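Side-chain contacts in glycosyl hyrolase, family 3 (PDB 3TEV), which probably hydrolyses O-glycosidic bonds with a TIM-barrel domain of the glycoside hydrolase 3 type: residues L109-N114 against H168-V173; H160-L165 against L216-A221; G172-A177 against R329-Q334. All coordinates share one frame; numbering follows the deposited sequence.

Contact 1. Residues L109-N114 against H168-V173; sequences LTEDVN and HTREGV
Arg170 reaches across to Glu111 and Asp112 on the outer side of this contact, while Asn114 meets His168 on its buried side. The contact joins two neighbouring helices of the TIM barrel, 107-124 and 154-169, at the point where the second ends in a Schellman motif with Gly172 as its C-prime residue. The inner side is the enclosed one, Asn114 and His168 both being buried: Asn114 OD1 comes to the edge of the imidazole, in its plane, 3.2 Å from His168 CE1, with amide and ring planes 53° apart. The amide's other end is turned back into its own helix, where ND2 gives an almost straight bond to Thr110 O. The imidazole is itself held at both nitrogens, ND1 by the carbonyl of Ala164 and NE2 by Asn129. Toward solvent the contact is looser and ionic. The side chain of Arg170 is extended from CG to NE, which carries its guanidinium from the turn after helix 154-169 to the acids of helix 107-124. Of its two links across, the one to Asp112 is weak, NH2 lying 3.2 Å from OD1, and that oxygen also receives Gln108. Within its own segment, NH1 pairs with Glu171 OE2, which is also bridged to Arg119. The stronger link runs from Arg170 NE to Glu111 OE2, 2.8 Å long, and uses the anti lone pair of that oxygen.

Contact 2. Residues H160-L165 against L216-A221; sequences HGRAAL and LPETPA
A small van der Waals contact with a charged fringe, it sets Leu165 of helix 154-169 against Glu218 and Thr219 in the connection that leads from helix 210-215 to strand 221-224. No hydrogen bond crosses it. Leu165 does most of the work, presenting both methyls to the loop. Leu165 CD1 lies 3.6 Å from Thr219 OG1. Leu165 CD2 is 4.0 Å from Glu218 O, the backbone carbonyl oxygen. CD1 also touches the base of the glutamate side chain, 4.1 Å from Glu218 CB. The threonine hydroxyl is not left to the leucine, since OG1 is hydrogen-bonded to the carbonyl of Leu215, and Leu165 meets it simply as a packing surface. In the TIM barrel, helix 154-169 precedes strand 174-180 in the chain, and strand 221-224 lies next to that strand in the parallel sheet. Leu165 packs beside the chain leading into 221-224, with Pro132 and Pro175 also against it. Toward solvent, Arg162 and Glu218 lean across to one another from either segment. Glu218 bends at chi2 (80°), which turns its carboxylate toward the guanidinium of Arg162, yet Arg162 NH1 stays 3.9 Å from Glu218 OE1. The guanidinium and carboxylate planes are turned 65° apart in this long salt bridge.

Contact 3. Residues G172-A177 against R329-Q334; sequences GVAPCA and RRFPAQ
An aromatic ring laid over backbone forms the centre of this buried contact: Phe331, the first residue to leave helical geometry after helix 314-330, rests on the chain from Gly172 to Ala174 as it enters strand 174-180. One face of the ring takes the Val173-Ala174 peptide link, with Val173 C and Ala174 N both above it and offset toward the rim, the nitrogen 3.7 Å from the ring plane. Ala174 adds a methyl, its CB 3.5 Å from Phe331 CD2, and Gly172 C approaches CD1 obliquely at the same separation of 3.5 Å. With chi1 at -59°, the phenyl group stands beside the backbone N of its own residue, the rotation that carries it onto this strip. In the TIM barrel, strand 174-180 lies between 128-129 and 221-224, and the chain leaving helix 314-330 packs on its beginning. The opposite face of the ring is covered by Arg330 CG, placed over its centre, so that the phenylalanine is sandwiched between strand entry and helix end. Replacing Phe331 by an alanine would probably open a gap over the Val173-Ala174 peptide and leave the Ala174 methyl and the aliphatic part of Arg330 without their shared partner. Beyond the ring the contact turns polar through one water, which donates to Gly172 O at 2.7 Å and to Pro332 O at 2.8 Å, tying two backbone carbonyls that do not bond directly. Nearby, Asn127 ND2 is hydrogen-bonded to Phe331 O, and Arg122 holds the carbonyls of Ala333 and Gln334.

In the fold
Contact 3 is the buried member of the set, whereas contacts 1 and 2 are each partly exposed. Helix 154-169 serves both of those, turning one flank to helix 107-124 and another to the connection before strand 221-224; the hydroxyl of Thr110 and the imidazole of His160 link them directly. Contacts 1 and 3 share Gly172 and Val173, where the chain passes from this helix to strand 174-180. Their chemistry differs with exposure: a salt-bridge network occupies the outer side of contact 1, contact 2 combines leucine packing with one long ion pair, and contact 3 relies on an aromatic face and a bridging water. Pro175 touches Leu165 and Pro220, joining contacts 2 and 3.

Contact 1. Residues L109-N114 against H168-V173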
loop_
_atom_site.group_PDB
_atom_site.type_symbol
_atom_site.label_atom_id
_atom_site.label_comp_id
_atom_site.label_asym_id
_atom_site.label_seq_id
_atom_site.Cartn_x
_atom_site.Cartn_y
_atom_site.Cartn_z
ATOM N N LEU A 109 -6.364 19.454 -14.019
ATOM C CA LEU A 109 -5.936 20.047 -12.753
ATOM C C LEU A 109 -5.487 18.968 -11.745
ATOM O O LEU A 109 -4.421 19.073 -11.112
ATOM C CB LEU A 109 -7.055 20.897 -12.149
ATOM C CG LEU A 109 -6.859 21.425 -10.718
ATOM C CD1 LEU A 109 -5.634 22.333 -10.594
ATOM C CD2 LEU A 109 -8.124 22.161 -10.255
ATOM N N THR A 110 -6.301 17.928 -11.608
ATOM C CA THR A 110 -6.008 16.851 -10.688
ATOM C C THR A 110 -4.661 16.245 -11.023
ATOM O O THR A 110 -3.835 16.055 -10.138
ATOM C CB THR A 110 -7.112 15.788 -10.724
ATOM O OG1 THR A 110 -8.350 16.405 -10.366
ATOM C CG2 THR A 110 -6.809 14.598 -9.760
ATOM N N GLU A 111 -4.434 15.959 -12.300
ATOM C CA GLU A 111 -3.146 15.414 -12.725
ATOM C C GLU A 111 -1.993 16.349 -12.340
ATOM O O GLU A 111 -1.012 15.909 -11.755
ATOM C CB GLU A 111 -3.132 15.132 -14.226
ATOM C CG GLU A 111 -1.817 14.537 -14.689
ATOM C CD GLU A 111 -1.792 14.119 -16.160
ATOM O OE1 GLU A 111 -2.843 13.845 -16.785
ATOM O OE2 GLU A 111 -0.676 14.039 -16.697
ATOM N N ASP A 112 -2.142 17.642 -12.644
ATOM C CA ASP A 112 -1.076 18.605 -12.413
ATOM C C ASP A 112 -0.767 18.826 -10.939
ATOM O O ASP A 112 0.375 19.075 -10.591
ATOM C CB ASP A 112 -1.389 19.949 -13.078
ATOM C CG ASP A 112 -1.398 19.877 -14.608
ATOM O OD1 ASP A 112 -0.933 18.880 -15.195
ATOM O OD2 ASP A 112 -1.890 20.831 -15.226
ATOM N N VAL A 113 -1.775 18.760 -10.078
ATOM C CA VAL A 113 -1.543 18.899 -8.630
ATOM C C VAL A 113 -0.773 17.679 -8.086
ATOM O O VAL A 113 0.130 17.799 -7.252
ATOM C CB VAL A 113 -2.876 19.099 -7.854
ATOM C CG1 VAL A 113 -2.672 18.920 -6.347
ATOM C CG2 VAL A 113 -3.478 20.477 -8.169
ATOM N N ASN A 114 -1.127 16.507 -8.583
ATOM C CA ASN A 114 -0.396 15.297 -8.234
ATOM C C ASN A 114 1.017 15.278 -8.833
ATOM O O ASN A 114 1.971 14.786 -8.203
ATOM C CB ASN A 114 -1.228 14.059 -8.593
ATOM C CG ASN A 114 -2.315 13.782 -7.552
ATOM O OD1 ASN A 114 -2.068 13.102 -6.555
ATOM N ND2 ASN A 114 -3.515 14.330 -7.765
ATOM N N HIS A 168 1.768 11.055 -10.886
ATOM C CA HIS A 168 2.872 10.440 -10.155
ATOM C C HIS A 168 3.803 9.706 -11.113
ATOM O O HIS A 168 5.005 9.916 -11.121
ATOM C CB HIS A 168 2.342 9.486 -9.076
ATOM C CG HIS A 168 1.936 10.180 -7.820
ATOM N ND1 HIS A 168 0.693 10.749 -7.655
ATOM C CD2 HIS A 168 2.626 10.441 -6.685
ATOM C CE1 HIS A 168 0.627 11.317 -6.462
ATOM N NE2 HIS A 168 1.790 11.146 -5.854
ATOM N N THR A 169 3.213 8.838 -11.914
ATOM C CA THR A 169 3.909 8.009 -12.872
ATOM C C THR A 169 4.811 8.831 -13.786
ATOM O O THR A 169 5.998 8.517 -13.943
ATOM C CB THR A 169 2.870 7.198 -13.663
ATOM O OG1 THR A 169 2.398 6.132 -12.827
ATOM C CG2 THR A 169 3.469 6.588 -14.888
ATOM N N ARG A 170 4.269 9.906 -14.357
ATOM C CA ARG A 170 5.073 10.729 -15.256
ATOM C C ARG A 170 6.198 11.501 -14.543
ATOM O O ARG A 170 7.135 11.955 -15.198
ATOM C CB ARG A 170 4.196 11.654 -16.120
ATOM C CG ARG A 170 3.546 12.830 -15.396
ATOM C CD ARG A 170 2.652 13.560 -16.405
ATOM N NE ARG A 170 1.910 14.749 -15.975
ATOM C CZ ARG A 170 2.444 15.957 -15.757
ATOM N NH1 ARG A 170 3.777 16.120 -15.811
ATOM N NH2 ARG A 170 1.645 17.003 -15.449
ATOM N N GLU A 171 6.109 11.636 -13.215
ATOM C CA GLU A 171 7.163 12.297 -12.452
ATOM C C GLU A 171 8.126 11.309 -11.768
ATOM O O GLU A 171 8.980 11.713 -10.972
ATOM C CB GLU A 171 6.598 13.312 -11.445
ATOM C CG GLU A 171 5.812 14.517 -12.068
ATOM C CD GLU A 171 6.641 15.462 -12.957
ATOM O OE1 GLU A 171 7.867 15.268 -13.122
ATOM O OE2 GLU A 171 6.053 16.426 -13.514
ATOM N N GLY A 172 8.008 10.021 -12.078
ATOM C CA GLY A 172 8.893 9.026 -11.472
ATOM C C GLY A 172 8.628 8.650 -10.015
ATOM O O GLY A 172 9.548 8.240 -9.322
ATOM N N VAL A 173 7.387 8.779 -9.546
ATOM C CA VAL A 173 7.009 8.298 -8.223
ATOM C C VAL A 173 5.930 7.232 -8.425
ATOM O O VAL A 173 4.962 7.455 -9.185
ATOM C CB VAL A 173 6.453 9.447 -7.325
ATOM C CG1 VAL A 173 5.862 8.908 -6.024
ATOM C CG2 VAL A 173 7.521 10.488 -7.027
#

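Contact 2. Residues H160-L165 against L216-A221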
loop_
_atom_site.group_PDB
_atom_site.type_symbol
_atom_site.label_atom_id
_atom_site.label_comp_id
_atom_site.label_asym_id
_atom_site.label_seq_id
_atom_site.Cartn_x
_atom_site.Cartn_y
_atom_site.Cartn_z
ATOM N N HIS A 160 -10.756 10.978 -11.828
ATOM C CA HIS A 160 -9.733 11.675 -11.056
ATOM C C HIS A 160 -8.633 10.749 -10.542
ATOM O O HIS A 160 -7.476 11.168 -10.409
ATOM C CB HIS A 160 -10.368 12.535 -9.973
ATOM C CG HIS A 160 -11.121 13.688 -10.536
ATOM N ND1 HIS A 160 -10.492 14.835 -10.971
ATOM C CD2 HIS A 160 -12.437 13.849 -10.814
ATOM C CE1 HIS A 160 -11.396 15.671 -11.456
ATOM N NE2 HIS A 160 -12.583 15.095 -11.375
ATOM N N GLY A 161 -8.984 9.485 -10.297
ATOM C CA GLY A 161 -7.988 8.469 -9.955
ATOM C C GLY A 161 -6.954 8.325 -11.060
ATOM O O GLY A 161 -5.760 8.239 -10.792
ATOM N N ARG A 162 -7.421 8.317 -12.304
ATOM C CA ARG A 162 -6.546 8.209 -13.486
ATOM C C ARG A 162 -5.540 9.360 -13.521
ATOM O O ARG A 162 -4.339 9.155 -13.783
ATOM C CB ARG A 162 -7.373 8.206 -14.790
ATOM C CG ARG A 162 -6.551 7.881 -16.058
ATOM C CD ARG A 162 -7.336 7.960 -17.380
ATOM N NE ARG A 162 -8.650 7.307 -17.319
ATOM C CZ ARG A 162 -8.899 6.022 -17.594
ATOM N NH1 ARG A 162 -7.914 5.190 -17.958
ATOM N NH2 ARG A 162 -10.148 5.564 -17.496
ATOM N N ALA A 163 -6.043 10.559 -13.244
ATOM C CA ALA A 163 -5.222 11.775 -13.251
ATOM C C ALA A 163 -4.144 11.729 -12.165
ATOM O O ALA A 163 -2.996 12.096 -12.401
ATOM C CB ALA A 163 -6.107 13.006 -13.072
ATOM N N ALA A 164 -4.530 11.273 -10.976
ATOM C CA ALA A 164 -3.614 11.161 -9.839
ATOM C C ALA A 164 -2.496 10.159 -10.111
ATOM O O ALA A 164 -1.321 10.429 -9.815
ATOM C CB ALA A 164 -4.384 10.786 -8.585
ATOM N N LEU A 165 -2.864 9.010 -10.683
ATOM C CA LEU A 165 -1.885 7.984 -11.065
ATOM C C LEU A 165 -0.896 8.534 -12.091
ATOM O O LEU A 165 0.317 8.359 -11.937
ATOM C CB LEU A 165 -2.576 6.744 -11.633
ATOM C CG LEU A 165 -3.464 5.909 -10.709
ATOM C CD1 LEU A 165 -4.400 5.058 -11.555
ATOM C CD2 LEU A 165 -2.652 5.013 -9.757
ATOM N N LEU A 216 -6.467 -0.591 -13.661
ATOM C CA LEU A 216 -5.397 -1.594 -13.493
ATOM C C LEU A 216 -4.134 -1.396 -14.318
ATOM O O LEU A 216 -3.040 -1.431 -13.756
ATOM C CB LEU A 216 -5.907 -2.998 -13.778
ATOM C CG LEU A 216 -6.608 -3.775 -12.686
ATOM C CD1 LEU A 216 -6.717 -5.200 -13.198
ATOM C CD2 LEU A 216 -5.857 -3.699 -11.352
ATOM N N PRO A 217 -4.270 -1.206 -15.651
ATOM C CA PRO A 217 -3.029 -1.068 -16.434
ATOM C C PRO A 217 -2.190 0.175 -16.073
ATOM O O PRO A 217 -1.021 0.242 -16.455
ATOM C CB PRO A 217 -3.508 -0.995 -17.905
ATOM C CG PRO A 217 -5.004 -1.245 -17.889
ATOM C CD PRO A 217 -5.484 -1.004 -16.472
ATOM N N GLU A 218 -2.777 1.134 -15.360
ATOM C CA GLU A 218 -2.078 2.344 -14.929
ATOM C C GLU A 218 -1.667 2.298 -13.455
ATOM O O GLU A 218 -1.085 3.254 -12.947
ATOM C CB GLU A 218 -2.966 3.585 -15.132
ATOM C CG GLU A 218 -2.993 4.145 -16.549
ATOM C CD GLU A 218 -3.928 3.374 -17.458
ATOM O OE1 GLU A 218 -4.932 2.821 -16.940
ATOM O OE2 GLU A 218 -3.654 3.314 -18.686
ATOM N N THR A 219 -1.995 1.206 -12.767
ATOM C CA THR A 219 -1.762 1.092 -11.329
ATOM C C THR A 219 -0.595 0.137 -11.008
ATOM O O THR A 219 -0.760 -1.073 -11.048
ATOM C CB THR A 219 -3.062 0.628 -10.608
ATOM O OG1 THR A 219 -4.156 1.466 -11.004
ATOM C CG2 THR A 219 -2.908 0.691 -9.102
ATOM N N PRO A 220 0.582 0.682 -10.667
ATOM C CA PRO A 220 1.761 -0.164 -10.410
ATOM C C PRO A 220 1.734 -0.892 -9.044
ATOM O O PRO A 220 2.463 -1.881 -8.864
ATOM C CB PRO A 220 2.928 0.823 -10.448
ATOM C CG PRO A 220 2.321 2.177 -10.724
ATOM C CD PRO A 220 0.870 2.109 -10.467
ATOM N N ALA A 221 0.904 -0.399 -8.116
ATOM C CA ALA A 221 0.765 -0.960 -6.764
ATOM C C ALA A 221 -0.635 -0.727 -6.220
ATOM O O ALA A 221 -1.276 0.316 -6.503
ATOM C CB ALA A 221 1.777 -0.361 -5.826
#

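Contact 3. Residues G172-A177 against R329-Q334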
loop_
_atom_site.group_PDB
_atom_site.type_symbol
_atom_site.label_atom_id
_atom_site.label_comp_id
_atom_site.label_asym_id
_atom_site.label_seq_id
_atom_site.Cartn_x
_atom_site.Cartn_y
_atom_site.Cartn_z
ATOM N N GLY A 172 8.008 10.021 -12.078
ATOM C CA GLY A 172 8.893 9.026 -11.472
ATOM C C GLY A 172 8.628 8.650 -10.015
ATOM O O GLY A 172 9.548 8.240 -9.322
ATOM N N VAL A 173 7.387 8.779 -9.546
ATOM C CA VAL A 173 7.009 8.298 -8.223
ATOM C C VAL A 173 5.930 7.232 -8.425
ATOM O O VAL A 173 4.962 7.455 -9.185
ATOM C CB VAL A 173 6.453 9.447 -7.325
ATOM C CG1 VAL A 173 5.862 8.908 -6.024
ATOM C CG2 VAL A 173 7.521 10.488 -7.027
ATOM N N ALA A 174 6.099 6.073 -7.784
ATOM C CA ALA A 174 5.075 5.037 -7.826
ATOM C C ALA A 174 3.894 5.497 -6.991
ATOM O O ALA A 174 4.078 5.886 -5.845
ATOM C CB ALA A 174 5.596 3.725 -7.280
ATOM N N PRO A 175 2.682 5.491 -7.566
ATOM C CA PRO A 175 1.521 5.744 -6.723
ATOM C C PRO A 175 0.959 4.403 -6.272
ATOM O O PRO A 175 1.229 3.387 -6.904
ATOM C CB PRO A 175 0.562 6.452 -7.681
ATOM C CG PRO A 175 0.868 5.845 -9.004
ATOM C CD PRO A 175 2.324 5.460 -8.999
ATOM N N CYS A 176 0.189 4.375 -5.203
ATOM C CA CYS A 176 -0.415 3.116 -4.764
ATOM C C CYS A 176 -1.892 3.355 -4.501
ATOM O O CYS A 176 -2.232 4.116 -3.597
ATOM C CB CYS A 176 0.283 2.607 -3.505
ATOM S SG CYS A 176 -0.288 0.995 -2.857
ATOM N N ALA A 177 -2.757 2.735 -5.301
ATOM C CA ALA A 177 -4.199 2.864 -5.143
ATOM C C ALA A 177 -4.662 2.160 -3.853
ATOM O O ALA A 177 -4.181 1.071 -3.529
ATOM C CB ALA A 177 -4.901 2.268 -6.346
ATOM N N ARG A 329 13.088 -0.457 -9.950
ATOM C CA ARG A 329 13.862 -0.190 -11.184
ATOM C C ARG A 329 13.155 0.893 -12.019
ATOM O O ARG A 329 13.785 1.764 -12.609
ATOM C CB ARG A 329 14.065 -1.451 -12.055
ATOM C CG ARG A 329 15.468 -2.021 -12.008
ATOM C CD ARG A 329 15.712 -3.286 -12.909
ATOM N NE ARG A 329 14.609 -4.262 -12.888
ATOM C CZ ARG A 329 14.516 -5.343 -12.107
ATOM N NH1 ARG A 329 15.461 -5.656 -11.223
ATOM N NH2 ARG A 329 13.453 -6.121 -12.222
ATOM N N ARG A 330 11.836 0.806 -12.052
ATOM C CA ARG A 330 11.030 1.721 -12.827
ATOM C C ARG A 330 11.006 3.097 -12.141
ATOM O O ARG A 330 11.077 4.112 -12.801
ATOM C CB ARG A 330 9.622 1.145 -12.982
ATOM C CG ARG A 330 8.735 1.940 -13.908
ATOM C CD ARG A 330 7.371 1.304 -13.996
ATOM N NE ARG A 330 6.471 2.126 -14.806
ATOM C CZ ARG A 330 5.148 2.003 -14.821
ATOM N NH1 ARG A 330 4.551 1.084 -14.068
ATOM N NH2 ARG A 330 4.426 2.804 -15.597
ATOM N N PHE A 331 10.956 3.093 -10.809
ATOM C CA PHE A 331 10.844 4.299 -10.013
ATOM C C PHE A 331 11.975 4.339 -8.968
ATOM O O PHE A 331 11.731 4.189 -7.771
ATOM C CB PHE A 331 9.482 4.328 -9.308
ATOM C CG PHE A 331 8.290 4.288 -10.244
ATOM C CD1 PHE A 331 8.020 5.358 -11.107
ATOM C CD2 PHE A 331 7.422 3.198 -10.241
ATOM C CE1 PHE A 331 6.902 5.353 -11.953
ATOM C CE2 PHE A 331 6.283 3.181 -11.073
ATOM C CZ PHE A 331 6.032 4.258 -11.946
ATOM N N PRO A 332 13.220 4.544 -9.419
ATOM C CA PRO A 332 14.333 4.536 -8.477
ATOM C C PRO A 332 14.241 5.664 -7.434
ATOM O O PRO A 332 13.850 6.794 -7.760
ATOM C CB PRO A 332 15.568 4.714 -9.374
ATOM C CG PRO A 332 15.068 5.338 -10.627
ATOM C CD PRO A 332 13.609 5.013 -10.765
ATOM N N ALA A 333 14.606 5.346 -6.194
ATOM C CA ALA A 333 14.579 6.326 -5.121
ATOM C C ALA A 333 15.621 7.430 -5.278
ATOM O O ALA A 333 15.296 8.600 -5.117
ATOM C CB ALA A 333 14.724 5.655 -3.775
ATOM N N GLN A 334 16.865 7.076 -5.579
ATOM C CA GLN A 334 17.931 8.073 -5.583
ATOM C C GLN A 334 17.459 9.427 -6.179
ATOM O O GLN A 334 17.064 9.501 -7.349
ATOM C CB GLN A 334 19.198 7.527 -6.268
ATOM C CG GLN A 334 20.438 8.402 -6.080
ATOM C CD GLN A 334 21.716 7.740 -6.563
ATOM O OE1 GLN A 334 21.840 6.511 -6.566
ATOM N NE2 GLN A 334 22.685 8.559 -6.963
HETATM O O HOH W 1 12.204 7.756 -9.799
#